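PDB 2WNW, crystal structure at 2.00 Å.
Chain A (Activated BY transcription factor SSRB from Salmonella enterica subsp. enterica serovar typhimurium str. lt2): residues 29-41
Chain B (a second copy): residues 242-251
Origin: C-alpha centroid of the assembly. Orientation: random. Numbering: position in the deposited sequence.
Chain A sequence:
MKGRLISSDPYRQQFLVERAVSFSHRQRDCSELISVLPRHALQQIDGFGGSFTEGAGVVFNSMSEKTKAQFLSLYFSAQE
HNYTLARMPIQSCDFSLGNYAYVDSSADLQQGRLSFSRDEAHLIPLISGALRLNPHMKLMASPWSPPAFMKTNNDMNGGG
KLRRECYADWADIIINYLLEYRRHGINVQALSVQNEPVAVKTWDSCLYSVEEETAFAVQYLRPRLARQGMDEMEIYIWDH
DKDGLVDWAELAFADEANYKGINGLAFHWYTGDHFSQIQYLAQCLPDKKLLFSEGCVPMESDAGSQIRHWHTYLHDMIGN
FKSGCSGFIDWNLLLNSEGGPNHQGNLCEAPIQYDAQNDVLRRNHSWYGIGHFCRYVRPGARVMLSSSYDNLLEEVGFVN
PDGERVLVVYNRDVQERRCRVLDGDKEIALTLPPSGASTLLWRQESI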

# COMPACT_ATOMS: atom_id res chain seq x y z
N ASP A 29 9.54 23.84 -3.22
CA ASP A 29 9.35 22.71 -4.13
C ASP A 29 8.83 21.50 -3.37
O ASP A 29 9.24 21.24 -2.24
CB ASP A 29 10.67 22.34 -4.81
CG ASP A 29 10.57 21.05 -5.60
OD1 ASP A 29 9.93 21.05 -6.67
OD2 ASP A 29 11.11 20.02 -5.15
N CYS A 30 7.93 20.74 -4.00
CA CYS A 30 7.35 19.56 -3.37
C CYS A 30 7.71 18.24 -4.05
O CYS A 30 7.01 17.24 -3.87
CB CYS A 30 5.83 19.68 -3.32
SG CYS A 30 5.22 21.00 -2.24
N SER A 31 8.81 18.22 -4.80
CA SER A 31 9.21 16.99 -5.48
C SER A 31 10.15 16.13 -4.64
O SER A 31 10.79 16.63 -3.70
CB SER A 31 9.89 17.33 -6.81
OG SER A 31 11.15 17.94 -6.58
N GLU A 32 10.22 14.85 -4.98
CA GLU A 32 11.08 13.88 -4.30
C GLU A 32 10.90 13.81 -2.79
O GLU A 32 11.86 13.62 -2.04
CB GLU A 32 12.55 14.16 -4.62
CG GLU A 32 12.91 13.88 -6.07
CD GLU A 32 14.38 14.11 -6.38
OE1 GLU A 32 14.80 13.77 -7.50
OE2 GLU A 32 15.11 14.63 -5.51
N LEU A 33 9.66 13.94 -2.34
CA LEU A 33 9.36 13.92 -0.92
C LEU A 33 8.96 12.60 -0.30
O LEU A 33 8.34 11.76 -0.93
CB LEU A 33 8.22 14.89 -0.61
CG LEU A 33 8.36 16.39 -0.90
CD1 LEU A 33 7.05 17.07 -0.52
CD2 LEU A 33 9.52 16.97 -0.10
N ILE A 34 9.34 12.44 0.96
CA ILE A 34 8.90 11.32 1.77
C ILE A 34 8.31 12.15 2.90
O ILE A 34 9.04 12.69 3.73
CB ILE A 34 10.03 10.42 2.29
CG1 ILE A 34 10.52 9.50 1.16
CG2 ILE A 34 9.50 9.57 3.46
CD1 ILE A 34 11.54 8.46 1.58
N SER A 35 7.00 12.30 2.88
CA SER A 35 6.31 13.10 3.88
C SER A 35 6.00 12.30 5.13
O SER A 35 5.53 11.16 5.04
CB SER A 35 5.00 13.64 3.29
OG SER A 35 5.23 14.36 2.10
N VAL A 36 6.27 12.89 6.28
CA VAL A 36 6.00 12.23 7.55
C VAL A 36 5.07 13.11 8.38
O VAL A 36 5.25 14.33 8.46
CB VAL A 36 7.30 11.94 8.34
CG1 VAL A 36 8.19 11.00 7.55
CG2 VAL A 36 8.04 13.24 8.65
N LEU A 37 4.05 12.49 8.96
CA LEU A 37 3.08 13.20 9.79
C LEU A 37 3.01 12.50 11.14
O LEU A 37 2.08 11.73 11.40
CB LEU A 37 1.70 13.21 9.12
CG LEU A 37 1.57 13.97 7.80
CD1 LEU A 37 2.21 13.17 6.68
CD2 LEU A 37 0.10 14.22 7.49
N PRO A 38 3.99 12.77 12.01
CA PRO A 38 4.07 12.18 13.36
C PRO A 38 2.80 12.31 14.19
O PRO A 38 2.51 11.44 15.01
CB PRO A 38 5.25 12.93 13.98
CG PRO A 38 6.12 13.23 12.81
CD PRO A 38 5.12 13.68 11.77
N ARG A 39 2.05 13.39 13.99
CA ARG A 39 0.83 13.60 14.77
C ARG A 39 -0.27 12.60 14.46
O ARG A 39 -1.21 12.45 15.24
CB ARG A 39 0.30 15.03 14.57
CG ARG A 39 -0.27 15.31 13.20
CD ARG A 39 -0.73 16.76 13.10
NE ARG A 39 -1.23 17.09 11.77
CZ ARG A 39 -0.48 17.12 10.67
NH1 ARG A 39 0.81 16.83 10.74
NH2 ARG A 39 -1.02 17.44 9.51
N HIS A 40 -0.17 11.92 13.32
CA HIS A 40 -1.19 10.93 12.98
C HIS A 40 -0.62 9.53 13.21
O HIS A 40 0.06 8.97 12.35
CB HIS A 40 -1.64 11.10 11.53
CG HIS A 40 -2.37 12.38 11.28
ND1 HIS A 40 -3.48 12.76 12.02
CD2 HIS A 40 -2.15 13.39 10.40
CE1 HIS A 40 -3.90 13.94 11.60
NE2 HIS A 40 -3.12 14.34 10.62
N ALA A 41 -0.91 8.99 14.39
CA ALA A 41 -0.42 7.67 14.77
C ALA A 41 -1.34 6.55 14.31
O ALA A 41 -2.56 6.69 14.28
CB ALA A 41 -0.25 7.60 16.29
N LYS B 242 -0.73 15.08 -4.55
CA LYS B 242 -1.00 14.20 -3.41
C LYS B 242 -0.15 14.39 -2.15
O LYS B 242 -0.54 13.96 -1.07
CB LYS B 242 -0.94 12.74 -3.87
CG LYS B 242 -2.04 12.38 -4.87
CD LYS B 242 -1.97 10.93 -5.36
CE LYS B 242 -0.97 10.76 -6.49
NZ LYS B 242 -0.85 9.32 -6.90
N ASP B 243 1.00 15.06 -2.26
CA ASP B 243 1.86 15.25 -1.10
C ASP B 243 1.25 16.14 0.00
O ASP B 243 1.62 16.01 1.17
CB ASP B 243 3.21 15.84 -1.53
CG ASP B 243 3.07 17.23 -2.11
OD1 ASP B 243 3.24 18.21 -1.36
OD2 ASP B 243 2.79 17.34 -3.32
N GLY B 244 0.32 17.01 -0.36
CA GLY B 244 -0.28 17.88 0.64
C GLY B 244 -1.74 17.57 0.91
O GLY B 244 -2.47 18.37 1.50
N LEU B 245 -2.17 16.37 0.51
CA LEU B 245 -3.55 15.93 0.65
C LEU B 245 -4.10 15.86 2.08
O LEU B 245 -5.12 16.49 2.39
CB LEU B 245 -3.70 14.58 -0.04
CG LEU B 245 -5.07 14.03 -0.45
CD1 LEU B 245 -5.89 15.08 -1.19
CD2 LEU B 245 -4.82 12.82 -1.34
N VAL B 246 -3.44 15.10 2.95
CA VAL B 246 -3.91 14.97 4.32
C VAL B 246 -3.91 16.29 5.07
O VAL B 246 -4.89 16.63 5.74
CB VAL B 246 -3.07 13.93 5.10
CG1 VAL B 246 -3.48 13.92 6.57
CG2 VAL B 246 -3.27 12.54 4.49
N ASP B 247 -2.82 17.05 4.96
CA ASP B 247 -2.71 18.34 5.65
C ASP B 247 -3.90 19.26 5.34
O ASP B 247 -4.51 19.84 6.24
CB ASP B 247 -1.41 19.05 5.26
CG ASP B 247 -0.16 18.35 5.79
OD1 ASP B 247 -0.17 17.89 6.95
OD2 ASP B 247 0.85 18.28 5.05
N TRP B 248 -4.22 19.38 4.06
CA TRP B 248 -5.32 20.23 3.62
C TRP B 248 -6.69 19.72 4.09
O TRP B 248 -7.49 20.49 4.62
CB TRP B 248 -5.30 20.34 2.09
CG TRP B 248 -6.09 21.48 1.51
CD1 TRP B 248 -7.36 21.44 1.02
CD2 TRP B 248 -5.62 22.82 1.28
NE1 TRP B 248 -7.71 22.67 0.50
CE2 TRP B 248 -6.66 23.53 0.65
CE3 TRP B 248 -4.41 23.48 1.56
CZ2 TRP B 248 -6.53 24.87 0.28
CZ3 TRP B 248 -4.28 24.82 1.19
CH2 TRP B 248 -5.34 25.50 0.56
N ALA B 249 -6.94 18.43 3.89
CA ALA B 249 -8.21 17.83 4.30
C ALA B 249 -8.45 17.97 5.80
O ALA B 249 -9.57 18.22 6.24
CB ALA B 249 -8.24 16.35 3.91
N GLU B 250 -7.38 17.81 6.58
CA GLU B 250 -7.45 17.91 8.03
C GLU B 250 -8.00 19.28 8.44
O GLU B 250 -8.88 19.39 9.29
CB GLU B 250 -6.05 17.72 8.61
CG GLU B 250 -5.98 17.47 10.10
CD GLU B 250 -4.54 17.28 10.56
OE1 GLU B 250 -3.76 16.66 9.82
OE2 GLU B 250 -4.19 17.74 11.67
N LEU B 251 -7.45 20.33 7.83
CA LEU B 251 -7.86 21.69 8.13
C LEU B 251 -9.23 22.04 7.57
O LEU B 251 -10.01 22.74 8.21
CB LEU B 251 -6.82 22.67 7.59
CG LEU B 251 -5.43 22.58 8.22
CD1 LEU B 251 -4.46 23.45 7.44
CD2 LEU B 251 -5.50 23.02 9.68
O HOH W 1 4.03 16.74 2.40
O HOH W 2 2.28 17.78 8.40
O HOH W 3 -3.11 19.93 8.71

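One carboxylate oxygen, Glu B250 OE1, accepts from two neighbouring residues of chain A. His A40 NE2 donates to Glu B250 OE1 at 2.5 Å, a very short hydrogen bond, and Arg A39 NH2 donates to the same Glu B250 OE1 at 2.9 Å. The other oxygen is used too: Arg A39 NE donates to Glu B250 OE2 at 3.0 Å, almost in line. Glu B250 is extended, with chi1 and chi2 both t, and meets the guanidinium and the imidazole at their edges, where the N-H groups lie.

Arg A39 also reaches one helical turn back. Arg A39 NH2 forms a salt bridge with Asp B247 OD1 at 2.7 Å. The CA-to-CB bond of Asp B247 points sideways to chain A, but the end of the side chain comes nearer. Water 2 joins Arg A39 NH1 to the same OD1. Arg A39 and His A40 lie in a type I turn from Leu A37 to His A40, and the CA-to-CB bonds of both point toward chain B.

Beside this polar cluster lies an apolar contact. Leu A37 CD2 packs on Val B246 CG1 at 3.7 Å; both residues are buried, as suits their branched hydrocarbon side chains.

Earlier in the strand, every second residue, Leu A33, Ser A35 and then Leu A37, has its CA-to-CB bond toward chain B. Water 1 bridges Ser A35 OG and Asp B243 O. Cys A30 SG lies 3.5 Å from Asp B243 OD1. Asp B243 is the residue most covered by the other stretch; its OD2 is hydrogen-bonded elsewhere in the structure, so that oxygen of the carboxylate is satisfied. The contact buries 372 Å² in total.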